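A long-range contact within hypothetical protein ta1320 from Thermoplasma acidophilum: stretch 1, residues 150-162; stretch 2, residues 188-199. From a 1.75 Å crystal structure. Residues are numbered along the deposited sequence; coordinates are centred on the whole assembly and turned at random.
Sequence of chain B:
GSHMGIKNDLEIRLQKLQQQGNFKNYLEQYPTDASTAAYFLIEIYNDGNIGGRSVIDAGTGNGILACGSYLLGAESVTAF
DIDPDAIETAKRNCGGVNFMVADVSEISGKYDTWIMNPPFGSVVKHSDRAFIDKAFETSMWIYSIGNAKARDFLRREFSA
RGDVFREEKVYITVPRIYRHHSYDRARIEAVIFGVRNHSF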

# COMPACT_ATOMS: atom_id res chain seq x y z
N ALA B 150 -12.76 -7.95 24.61
CA ALA B 150 -11.53 -7.17 24.61
C ALA B 150 -11.84 -5.68 24.54
O ALA B 150 -10.94 -4.85 24.46
N ARG B 151 -13.13 -5.36 24.59
CA ARG B 151 -13.62 -3.99 24.50
C ARG B 151 -12.92 -2.98 25.41
O ARG B 151 -12.43 -1.95 24.95
N ASP B 152 -12.90 -3.27 26.71
CA ASP B 152 -12.27 -2.37 27.67
C ASP B 152 -10.79 -2.15 27.38
O ASP B 152 -10.32 -1.01 27.33
N PHE B 153 -10.07 -3.24 27.18
CA PHE B 153 -8.65 -3.18 26.89
C PHE B 153 -8.39 -2.39 25.60
O PHE B 153 -7.53 -1.51 25.57
N LEU B 154 -9.13 -2.71 24.55
CA LEU B 154 -8.95 -2.03 23.28
C LEU B 154 -9.26 -0.54 23.34
O LEU B 154 -8.49 0.27 22.82
N ARG B 155 -10.37 -0.17 23.97
CA ARG B 155 -10.72 1.23 24.09
C ARG B 155 -9.61 1.99 24.81
O ARG B 155 -9.20 3.08 24.38
N ARG B 156 -9.10 1.41 25.89
CA ARG B 156 -8.03 2.04 26.66
C ARG B 156 -6.81 2.26 25.77
O ARG B 156 -6.30 3.38 25.67
N GLU B 157 -6.35 1.19 25.13
CA GLU B 157 -5.18 1.26 24.26
C GLU B 157 -5.35 2.18 23.06
O GLU B 157 -4.46 2.96 22.74
N PHE B 158 -6.50 2.09 22.38
CA PHE B 158 -6.73 2.94 21.22
C PHE B 158 -6.81 4.42 21.58
O PHE B 158 -6.24 5.26 20.90
N SER B 159 -7.52 4.73 22.67
CA SER B 159 -7.67 6.12 23.08
C SER B 159 -6.36 6.73 23.58
O SER B 159 -6.19 7.94 23.56
N ALA B 160 -5.43 5.88 24.00
CA ALA B 160 -4.14 6.38 24.47
C ALA B 160 -3.23 6.78 23.32
O ALA B 160 -2.27 7.54 23.51
N ARG B 161 -3.52 6.30 22.12
CA ARG B 161 -2.69 6.62 20.96
C ARG B 161 -3.45 7.30 19.82
O ARG B 161 -2.85 7.67 18.81
N GLY B 162 -4.75 7.48 19.99
CA GLY B 162 -5.54 8.13 18.96
C GLY B 162 -6.92 8.55 19.42
O GLY B 162 -7.24 8.46 20.60
N ILE B 188 -23.82 -13.54 20.50
CA ILE B 188 -22.84 -12.88 21.36
C ILE B 188 -22.56 -11.47 20.86
O ILE B 188 -23.01 -11.07 19.78
N GLU B 189 -21.80 -10.72 21.65
CA GLU B 189 -21.49 -9.34 21.30
C GLU B 189 -20.10 -9.16 20.72
O GLU B 189 -19.11 -9.68 21.24
N ALA B 190 -20.02 -8.43 19.61
CA ALA B 190 -18.75 -8.13 18.98
C ALA B 190 -18.64 -6.61 19.04
O ALA B 190 -19.61 -5.93 19.37
N VAL B 191 -17.46 -6.08 18.75
CA VAL B 191 -17.28 -4.64 18.79
C VAL B 191 -16.46 -4.14 17.61
O VAL B 191 -15.49 -4.77 17.20
N ILE B 192 -16.90 -3.02 17.06
CA ILE B 192 -16.22 -2.37 15.95
C ILE B 192 -15.59 -1.09 16.46
O ILE B 192 -16.27 -0.25 17.06
N PHE B 193 -14.29 -0.94 16.22
CA PHE B 193 -13.54 0.24 16.62
C PHE B 193 -13.05 0.98 15.39
O PHE B 193 -12.62 0.36 14.42
N GLY B 194 -13.12 2.31 15.44
CA GLY B 194 -12.64 3.17 14.38
C GLY B 194 -11.81 4.20 15.14
O GLY B 194 -12.34 4.86 16.03
N VAL B 195 -10.53 4.32 14.80
CA VAL B 195 -9.64 5.24 15.51
C VAL B 195 -8.78 6.10 14.59
O VAL B 195 -8.29 5.63 13.56
N ARG B 196 -8.60 7.38 14.95
CA ARG B 196 -7.74 8.27 14.16
C ARG B 196 -6.41 8.36 14.90
O ARG B 196 -6.36 8.79 16.05
N ASN B 197 -5.34 7.93 14.24
CA ASN B 197 -4.00 7.95 14.85
C ASN B 197 -3.56 9.37 15.23
O ASN B 197 -3.69 10.29 14.44
N HIS B 198 -3.04 9.53 16.44
CA HIS B 198 -2.56 10.83 16.89
C HIS B 198 -1.26 11.23 16.18
O HIS B 198 -0.97 12.42 16.03
N SER B 199 -0.49 10.23 15.76
CA SER B 199 0.78 10.47 15.09
C SER B 199 0.64 11.22 13.77
O SER B 199 0.75 12.45 13.72

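A helix laid along a strand can offer it only one flank, and a strand answers with every second side chain. The contact between the helix that begins at Arg151 and strand 188-197 of ta1320 illustrates the rule well. Their axes run at 25° and come within 8.4 Å, nearly parallel, and contacts extend from Arg151 to Phe158 and on toward Gly162. On the strand, Glu189, Val191, Phe193 and Val195 point toward the helix, while the alternate residues contribute little; on the helix, Leu154 and Phe158, one turn apart, point toward the strand.

Phe193 is the centre of the packing. Its m rotamer (chi1 -85°) carries the ring to the helix, where CZ lies 3.6 Å from Arg151 O, near the ring plane, and CE2 lies 3.5 Å from Leu154 CB. Leu154 adopts the common helical mt conformation. Phe158, also m (chi1 -70°), turns its edge toward the face of Phe193, with centroids 5.2 Å apart and planes at 64°; the closest atoms are Phe158 CE2 and Phe193 CG, at 3.7 Å. Its own face is left to Val195, whose t rotamer places CG2 4.1 Å from the centroid of the Phe158 ring. Two aromatic rings and a valine methyl thus interlock without any parallel stacking.

At the start of the helix, polar chemistry takes over. The CA-to-CB bond of Arg151 points sideways, but an extended side chain, t at chi1, chi2 and chi3, brings the guanidinium to the strand. There Arg151 NH1 forms a salt bridge with Glu189 OE2 at 2.9 Å, and Arg151 NE passes 3.9 Å from Val191 CG2. Glu189 is itself extended through chi1 and chi2, both t, so the two long chains meet end to end. Arg155 also leaves sideways; its chi3 of 51° (p) accompanies a turn back along the helix, where NH2 makes a salt bridge with Asp152 OD1 at 2.6 Å.

The far end closes through backbone and water. His198 N donates to Arg161 O at 3.0 Å, and the m rotamer of His198 sets its ring over Gly162, whose CA sits 3.4 Å from the ring centroid, almost on the normal. Glycine suits this crowded spot: an ideal CB would clash with Arg196 O and Val195 CG1. Asn197 starts away from the helix, yet its t rotamer brings OD1 back to accept from Ser199 N at 3.0 Å. One water donates to Arg161 O (2.8 Å from the water O) and Asn197 OD1 (2.7 Å), and accepts from Ser199 OG (3.0 Å), tying the two stretches together.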

# COMPACT_ATOMS: atom_id res chain seq x y z
CB ALA B 150 -10.65 -7.58 23.43
CB ARG B 151 -15.12 -3.97 24.77
CG ARG B 151 -15.84 -2.74 24.27
CD ARG B 151 -17.34 -2.89 24.43
NE ARG B 151 -18.06 -1.85 23.69
CZ ARG B 151 -19.39 -1.75 23.66
NH1 ARG B 151 -20.14 -2.61 24.32
NH2 ARG B 151 -19.95 -0.78 22.94
CB ASP B 152 -12.44 -2.91 29.10
CG ASP B 152 -13.89 -3.02 29.51
OD1 ASP B 152 -14.62 -2.00 29.43
OD2 ASP B 152 -14.31 -4.12 29.92
CB PHE B 153 -8.07 -4.59 26.74
CG PHE B 153 -6.62 -4.61 26.32
CD1 PHE B 153 -5.63 -4.12 27.16
CD2 PHE B 153 -6.26 -5.14 25.08
CE1 PHE B 153 -4.29 -4.15 26.78
CE2 PHE B 153 -4.92 -5.17 24.69
CZ PHE B 153 -3.94 -4.68 25.54
CB LEU B 154 -9.81 -2.70 22.20
CG LEU B 154 -9.33 -4.10 21.80
CD1 LEU B 154 -10.25 -4.67 20.73
CD2 LEU B 154 -7.89 -4.04 21.29
CB ARG B 155 -12.03 1.39 24.85
CG ARG B 155 -12.48 2.83 25.04
CD ARG B 155 -13.80 2.89 25.78
NE ARG B 155 -13.77 2.11 27.01
CZ ARG B 155 -14.53 1.05 27.25
NH1 ARG B 155 -15.40 0.63 26.34
NH2 ARG B 155 -14.41 0.40 28.40
CB ARG B 156 -7.64 1.15 27.84
CG ARG B 156 -6.69 1.80 28.83
CD ARG B 156 -6.09 0.77 29.78
NE ARG B 156 -5.00 0.03 29.15
CZ ARG B 156 -4.44 -1.06 29.68
NH1 ARG B 156 -4.86 -1.53 30.84
NH2 ARG B 156 -3.44 -1.66 29.04
CB GLU B 157 -4.80 -0.14 23.78
CG GLU B 157 -4.28 -1.07 24.87
CD GLU B 157 -3.16 -0.44 25.69
OE1 GLU B 157 -3.43 0.01 26.82
OE2 GLU B 157 -2.02 -0.39 25.19
CB PHE B 158 -8.03 2.53 20.49
CG PHE B 158 -7.94 1.20 19.78
CD1 PHE B 158 -6.78 0.83 19.11
CD2 PHE B 158 -9.04 0.35 19.74
CE1 PHE B 158 -6.72 -0.37 18.40
CE2 PHE B 158 -8.99 -0.85 19.03
CZ PHE B 158 -7.82 -1.21 18.36
CB SER B 159 -8.75 6.24 24.17
OG SER B 159 -8.41 5.51 25.33
CB ALA B 160 -3.46 5.32 25.32
CB ARG B 161 -2.02 5.35 20.43
CG ARG B 161 -0.85 4.86 21.28
CD ARG B 161 0.27 5.88 21.31
NE ARG B 161 1.45 5.40 22.03
CZ ARG B 161 2.56 6.10 22.20
NH1 ARG B 161 2.66 7.33 21.71
NH2 ARG B 161 3.58 5.58 22.87
CB ILE B 188 -21.51 -13.66 21.42
CG1 ILE B 188 -21.04 -14.01 20.01
CG2 ILE B 188 -21.67 -14.90 22.28
CD1 ILE B 188 -19.73 -14.76 19.96
CB GLU B 189 -21.66 -8.47 22.54
CG GLU B 189 -21.69 -6.97 22.28
CD GLU B 189 -21.94 -6.17 23.54
OE1 GLU B 189 -22.96 -6.45 24.23
OE2 GLU B 189 -21.14 -5.27 23.86
CB ALA B 190 -18.73 -8.60 17.53
CB VAL B 191 -16.59 -4.20 20.11
CG1 VAL B 191 -15.18 -4.78 20.19
CG2 VAL B 191 -16.55 -2.68 20.19
CB ILE B 192 -17.22 -2.00 14.82
CG1 ILE B 192 -17.71 -3.26 14.11
CG2 ILE B 192 -16.54 -1.04 13.82
CD1 ILE B 192 -18.78 -2.98 13.06
CB PHE B 193 -12.32 -0.14 17.47
CG PHE B 193 -12.62 -0.32 18.92
CD1 PHE B 193 -12.95 0.77 19.72
CD2 PHE B 193 -12.60 -1.59 19.50
CE1 PHE B 193 -13.25 0.61 21.07
CE2 PHE B 193 -12.89 -1.76 20.86
CZ PHE B 193 -13.22 -0.66 21.64
CB VAL B 195 -8.67 4.46 16.44
CG1 VAL B 195 -8.00 5.40 17.43
CG2 VAL B 195 -9.41 3.34 17.16
CB ARG B 196 -8.36 9.66 14.04
CG ARG B 196 -7.48 10.67 13.32
CD ARG B 196 -7.13 10.20 11.91
NE ARG B 196 -6.47 11.24 11.12
CZ ARG B 196 -5.22 11.65 11.30
NH1 ARG B 196 -4.47 11.11 12.25
NH2 ARG B 196 -4.73 12.62 10.54
CB ASN B 197 -2.99 7.36 13.87
CG ASN B 197 -1.71 6.90 14.55
OD1 ASN B 197 -1.34 7.40 15.61
ND2 ASN B 197 -1.03 5.95 13.94
CB HIS B 198 -2.28 10.81 18.40
CG HIS B 198 -3.50 11.00 19.24
ND1 HIS B 198 -3.55 10.65 20.57
CD2 HIS B 198 -4.71 11.54 18.95
CE1 HIS B 198 -4.73 10.97 21.07
NE2 HIS B 198 -5.45 11.51 20.11
CB SER B 199 1.50 9.14 14.86
OG SER B 199 1.77 8.50 16.09
O HOH W 1 -0.18 7.44 18.09